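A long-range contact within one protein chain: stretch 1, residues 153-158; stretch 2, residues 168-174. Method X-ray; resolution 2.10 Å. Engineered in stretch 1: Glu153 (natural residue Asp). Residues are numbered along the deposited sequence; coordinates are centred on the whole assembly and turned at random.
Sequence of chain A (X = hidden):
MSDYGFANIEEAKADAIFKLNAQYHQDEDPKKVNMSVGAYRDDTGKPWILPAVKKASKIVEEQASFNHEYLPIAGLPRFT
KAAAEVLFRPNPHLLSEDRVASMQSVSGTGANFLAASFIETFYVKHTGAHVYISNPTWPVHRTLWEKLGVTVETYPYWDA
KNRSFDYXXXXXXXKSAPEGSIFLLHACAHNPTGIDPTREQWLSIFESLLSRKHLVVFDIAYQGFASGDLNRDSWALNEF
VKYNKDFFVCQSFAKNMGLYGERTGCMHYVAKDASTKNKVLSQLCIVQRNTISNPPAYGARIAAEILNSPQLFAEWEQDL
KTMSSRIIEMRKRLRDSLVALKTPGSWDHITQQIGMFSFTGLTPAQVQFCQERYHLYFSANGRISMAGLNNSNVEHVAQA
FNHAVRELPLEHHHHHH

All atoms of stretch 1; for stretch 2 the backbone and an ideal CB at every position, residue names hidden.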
ATOM      1  N   GLU A 153      -9.980 -23.224   5.783  1.00 13.56           N
ATOM      2  CA  GLU A 153      -9.814 -24.458   6.533  1.00 11.89           C
ATOM      3  C   GLU A 153      -8.373 -24.514   7.021  1.00 12.58           C
ATOM      4  O   GLU A 153      -7.544 -23.671   6.655  1.00  8.73           O
ATOM      5  CB  GLU A 153     -10.146 -25.678   5.658  1.00  9.86           C
ATOM      6  CG  GLU A 153     -11.459 -25.568   4.909  1.00 13.32           C
ATOM      7  CD  GLU A 153     -12.675 -25.849   5.794  1.00 19.28           C
ATOM      8  OE1 GLU A 153     -12.487 -26.194   6.985  1.00 14.18           O
ATOM      9  OE2 GLU A 153     -13.819 -25.730   5.292  1.00 22.12           O
ATOM     10  N   THR A 154      -8.052 -25.503   7.852  1.00  8.60           N
ATOM     11  CA  THR A 154      -6.674 -25.620   8.305  1.00 11.43           C
ATOM     12  C   THR A 154      -6.155 -27.029   8.046  1.00 10.87           C
ATOM     13  O   THR A 154      -6.919 -27.987   7.892  1.00  9.46           O
ATOM     14  CB  THR A 154      -6.494 -25.258   9.803  1.00 10.93           C
ATOM     15  OG1 THR A 154      -7.074 -26.269  10.618  1.00 10.94           O
ATOM     16  CG2 THR A 154      -7.161 -23.925  10.148  1.00 12.26           C
ATOM     17  N   TYR A 155      -4.832 -27.130   7.953  1.00  8.90           N
ATOM     18  CA  TYR A 155      -4.182 -28.416   8.046  1.00 10.44           C
ATOM     19  C   TYR A 155      -3.326 -28.459   9.306  1.00 10.72           C
ATOM     20  O   TYR A 155      -2.811 -27.420   9.737  1.00  9.96           O
ATOM     21  CB  TYR A 155      -3.320 -28.730   6.809  1.00 10.97           C
ATOM     22  CG  TYR A 155      -2.295 -27.686   6.400  1.00  8.58           C
ATOM     23  CD1 TYR A 155      -0.979 -27.770   6.840  1.00  8.13           C
ATOM     24  CD2 TYR A 155      -2.636 -26.644   5.539  1.00  8.08           C
ATOM     25  CE1 TYR A 155      -0.034 -26.832   6.461  1.00  7.86           C
ATOM     26  CE2 TYR A 155      -1.698 -25.695   5.159  1.00  7.81           C
ATOM     27  CZ  TYR A 155      -0.395 -25.804   5.606  1.00  8.36           C
ATOM     28  OH  TYR A 155       0.543 -24.877   5.222  1.00  7.48           O
ATOM     29  N   PRO A 156      -3.236 -29.615   9.964  1.00 11.71           N
ATOM     30  CA  PRO A 156      -2.420 -29.720  11.185  1.00 12.82           C
ATOM     31  C   PRO A 156      -0.960 -29.406  10.892  1.00 12.83           C
ATOM     32  O   PRO A 156      -0.446 -29.711   9.811  1.00  8.78           O
ATOM     33  CB  PRO A 156      -2.598 -31.187  11.606  1.00 12.74           C
ATOM     34  CG  PRO A 156      -3.861 -31.625  10.943  1.00 14.42           C
ATOM     35  CD  PRO A 156      -3.934 -30.868   9.649  1.00 10.41           C
ATOM     36  N   TYR A 157      -0.288 -28.775  11.860  1.00 11.29           N
ATOM     37  CA  TYR A 157       1.114 -28.430  11.644  1.00 12.70           C
ATOM     38  C   TYR A 157       1.979 -28.654  12.884  1.00 11.17           C
ATOM     39  O   TYR A 157       3.038 -29.282  12.800  1.00  9.47           O
ATOM     40  CB  TYR A 157       1.250 -26.976  11.164  1.00  7.86           C
ATOM     41  CG  TYR A 157       2.578 -26.757  10.496  1.00  9.15           C
ATOM     42  CD1 TYR A 157       3.686 -26.337  11.229  1.00  9.76           C
ATOM     43  CD2 TYR A 157       2.746 -27.032   9.144  1.00  7.76           C
ATOM     44  CE1 TYR A 157       4.921 -26.172  10.625  1.00  9.82           C
ATOM     45  CE2 TYR A 157       3.982 -26.870   8.525  1.00 10.77           C
ATOM     46  CZ  TYR A 157       5.064 -26.437   9.269  1.00 10.17           C
ATOM     47  OH  TYR A 157       6.295 -26.272   8.667  1.00  9.44           O
ATOM     48  N   TRP A 158       1.562 -28.138  14.031  1.00 12.40           N
ATOM     49  CA  TRP A 158       2.332 -28.303  15.258  1.00 13.46           C
ATOM     50  C   TRP A 158       1.861 -29.556  15.984  1.00 12.27           C
ATOM     51  O   TRP A 158       0.692 -29.660  16.354  1.00 12.11           O
ATOM     52  CB  TRP A 158       2.192 -27.075  16.159  1.00  8.18           C
ATOM     53  CG  TRP A 158       2.958 -27.144  17.478  1.00 10.88           C
ATOM     54  CD1 TRP A 158       2.426 -27.182  18.745  1.00 10.46           C
ATOM     55  CD2 TRP A 158       4.384 -27.157  17.645  1.00  8.32           C
ATOM     56  NE1 TRP A 158       3.441 -27.218  19.681  1.00  8.59           N
ATOM     57  CE2 TRP A 158       4.646 -27.198  19.031  1.00 11.05           C
ATOM     58  CE3 TRP A 158       5.463 -27.119  16.757  1.00 10.18           C
ATOM     59  CZ2 TRP A 158       5.945 -27.209  19.545  1.00  8.59           C
ATOM     60  CZ3 TRP A 158       6.748 -27.133  17.266  1.00  8.79           C
ATOM     61  CH2 TRP A 158       6.979 -27.184  18.648  1.00  8.50           C
ATOM     62  N   UNK A 168       2.188 -36.288   9.461  1.00 12.34           N
ATOM     63  CA  UNK A 168       1.112 -37.218   9.117  1.00 13.71           C
ATOM     64  C   UNK A 168      -0.248 -36.526   9.114  1.00 13.34           C
ATOM     65  O   UNK A 168      -1.098 -36.829   8.272  1.00 13.69           O
ATOM     66  CB  UNK A 168       1.096 -38.394  10.096  1.00 13.71           C
ATOM     67  N   UNK A 169      -0.474 -35.594  10.043  1.00 10.03           N
ATOM     68  CA  UNK A 169      -1.723 -34.844  10.033  1.00 11.77           C
ATOM     69  C   UNK A 169      -1.869 -33.940   8.819  1.00  9.80           C
ATOM     70  O   UNK A 169      -2.944 -33.870   8.212  1.00 11.27           O
ATOM     71  CB  UNK A 169      -1.831 -34.004  11.308  1.00 11.77           C
ATOM     72  N   UNK A 170      -0.802 -33.226   8.449  1.00 10.73           N
ATOM     73  CA  UNK A 170      -0.857 -32.401   7.244  1.00 12.28           C
ATOM     74  C   UNK A 170      -1.108 -33.254   5.999  1.00 10.56           C
ATOM     75  O   UNK A 170      -1.977 -32.940   5.177  1.00 12.23           O
ATOM     76  CB  UNK A 170       0.442 -31.609   7.085  1.00 12.28           C
ATOM     77  N   UNK A 171      -0.344 -34.336   5.842  1.00 10.20           N
ATOM     78  CA  UNK A 171      -0.519 -35.216   4.688  1.00 12.55           C
ATOM     79  C   UNK A 171      -1.950 -35.734   4.603  1.00 15.19           C
ATOM     80  O   UNK A 171      -2.548 -35.783   3.520  1.00 12.55           O
ATOM     81  CB  UNK A 171       0.460 -36.390   4.759  1.00 12.55           C
ATOM     82  N   UNK A 172      -2.515 -36.122   5.744  1.00 11.27           N
ATOM     83  CA  UNK A 172      -3.854 -36.687   5.740  1.00 14.67           C
ATOM     84  C   UNK A 172      -4.881 -35.646   5.309  1.00 11.59           C
ATOM     85  O   UNK A 172      -5.808 -35.957   4.551  1.00 13.10           O
ATOM     86  CB  UNK A 172      -4.204 -37.238   7.124  1.00 14.67           C
ATOM     87  N   UNK A 173      -4.714 -34.401   5.761  1.00 12.76           N
ATOM     88  CA  UNK A 173      -5.607 -33.326   5.333  1.00 13.23           C
ATOM     89  C   UNK A 173      -5.465 -33.051   3.839  1.00 12.72           C
ATOM     90  O   UNK A 173      -6.467 -32.831   3.148  1.00 12.74           O
ATOM     91  CB  UNK A 173      -5.324 -32.051   6.130  1.00 13.23           C
ATOM     92  N   UNK A 174      -4.238 -33.075   3.316  1.00 10.74           N
ATOM     93  CA  UNK A 174      -4.059 -32.872   1.879  1.00 11.74           C
ATOM     94  C   UNK A 174      -4.837 -33.919   1.089  1.00 14.76           C
ATOM     95  O   UNK A 174      -5.530 -33.595   0.120  1.00 13.43           O
ATOM     96  CB  UNK A 174      -2.575 -32.924   1.509  1.00 11.74           C
TER

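Stretch 2 is a helix that packs over the strand of stretch 1, its axis 6.4 Å away and at 139° to it. The closest pair of CA atoms, Pro156 CA and that of position 170, is 5.0 Å apart.

Position 168 has helical angles, and nothing of stretch 1 lies within 5.5 Å of its ideal CB. Many side chains would suit. The residue is Glu168, which makes no contact with stretch 1.

Position 169 points its CA-to-CB bond toward stretch 1. Its ideal CB would sit 2.9 Å from Pro156 CB, which is a clash. With the backbone placed as it is, only a residue without a CB fits. The residue is Gly169. Its bare backbone lets the proline come close: Gly169 O is 3.5 Å from Pro156 CD.

At position 170 the bond points sideways. The ideal CB lies 3.4 Å from Pro156 O and 4.1 Å from Tyr155 CD1. Beyond it are the rings of Tyr155 and Tyr157. A medium or long apolar side chain, such as leucine, isoleucine or methionine, could use these surfaces. The residue is Met170, with all three chi angles t. This extended chain brings Met170 CE to 3.5 Å from Tyr155 CE1. Met170 SD lies 4.4 Å from the centroid of the Tyr155 ring, in an oblique sulfur-aromatic contact. Met170 SD is also 4.4 Å from Tyr157 CD2. Met170 has the largest area covered by stretch 1 of any residue in stretch 2.

Position 171 points away, so stretch 1 would accept many side chains. The residue is Leu171.

Position 172 points sideways, with nothing of stretch 1 near its ideal CB. Many residues would suit. Ser172 is found, and its backbone N bonds to Glu168 O.

Position 173, one turn after Gly169, points toward stretch 1. Its ideal CB is 3.9 Å from Tyr155 CB, 4.0 Å from Pro156 CD and 4.7 Å from Thr154 O. Space is short and mostly apolar, so a small or beta-branched side chain such as alanine, valine or threonine suits. The residue is Thr173, chi1 m. Thr173 CG2 packs 3.8 Å from Tyr155 CB and 3.7 Å from Thr154 O. Thr173 OG1 comes to 3.1 Å from Pro156 CD. No hydrogen bond links the two stretches.

Position 174 points sideways, and its ideal CB has no neighbour in stretch 1. Several residues would fit. Ile174 is present; its end turns nearer but makes no contact with stretch 1.

Stretch 2, residues 168-174: EGMLSTI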
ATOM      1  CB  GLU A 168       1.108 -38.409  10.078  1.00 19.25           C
ATOM      2  CG  GLU A 168       2.368 -39.292  10.008  1.00 29.34           C
ATOM      3  CD  GLU A 168       2.501 -40.089   8.707  1.00 37.05           C
ATOM      4  OE1 GLU A 168       1.477 -40.337   8.030  1.00 40.09           O
ATOM      5  OE2 GLU A 168       3.642 -40.478   8.368  1.00 40.27           O
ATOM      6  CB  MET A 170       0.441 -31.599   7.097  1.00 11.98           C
ATOM      7  CG  MET A 170       0.547 -30.834   5.774  1.00 12.80           C
ATOM      8  SD  MET A 170       1.919 -29.666   5.766  1.00 14.64           S
ATOM      9  CE  MET A 170       1.640 -28.823   4.184  1.00  8.24           C
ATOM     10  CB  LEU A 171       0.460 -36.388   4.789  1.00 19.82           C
ATOM     11  CG  LEU A 171       1.274 -36.788   3.557  1.00 28.55           C
ATOM     12  CD1 LEU A 171       0.341 -37.074   2.441  1.00 32.32           C
ATOM     13  CD2 LEU A 171       2.241 -35.687   3.145  1.00 30.63           C
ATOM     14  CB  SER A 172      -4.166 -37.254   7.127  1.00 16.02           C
ATOM     15  OG  SER A 172      -5.518 -37.634   7.212  1.00 27.10           O
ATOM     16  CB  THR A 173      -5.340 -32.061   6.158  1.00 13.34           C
ATOM     17  OG1 THR A 173      -5.664 -32.320   7.530  1.00 13.45           O
ATOM     18  CG2 THR A 173      -6.199 -30.884   5.675  1.00  9.55           C
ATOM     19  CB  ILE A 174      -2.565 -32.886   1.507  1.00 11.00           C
ATOM     20  CG1 ILE A 174      -1.863 -31.647   2.074  1.00 10.37           C
ATOM     21  CG2 ILE A 174      -2.408 -32.972  -0.029  1.00  9.96           C
ATOM     22  CD1 ILE A 174      -0.347 -31.696   1.991  1.00  9.21           C
TER
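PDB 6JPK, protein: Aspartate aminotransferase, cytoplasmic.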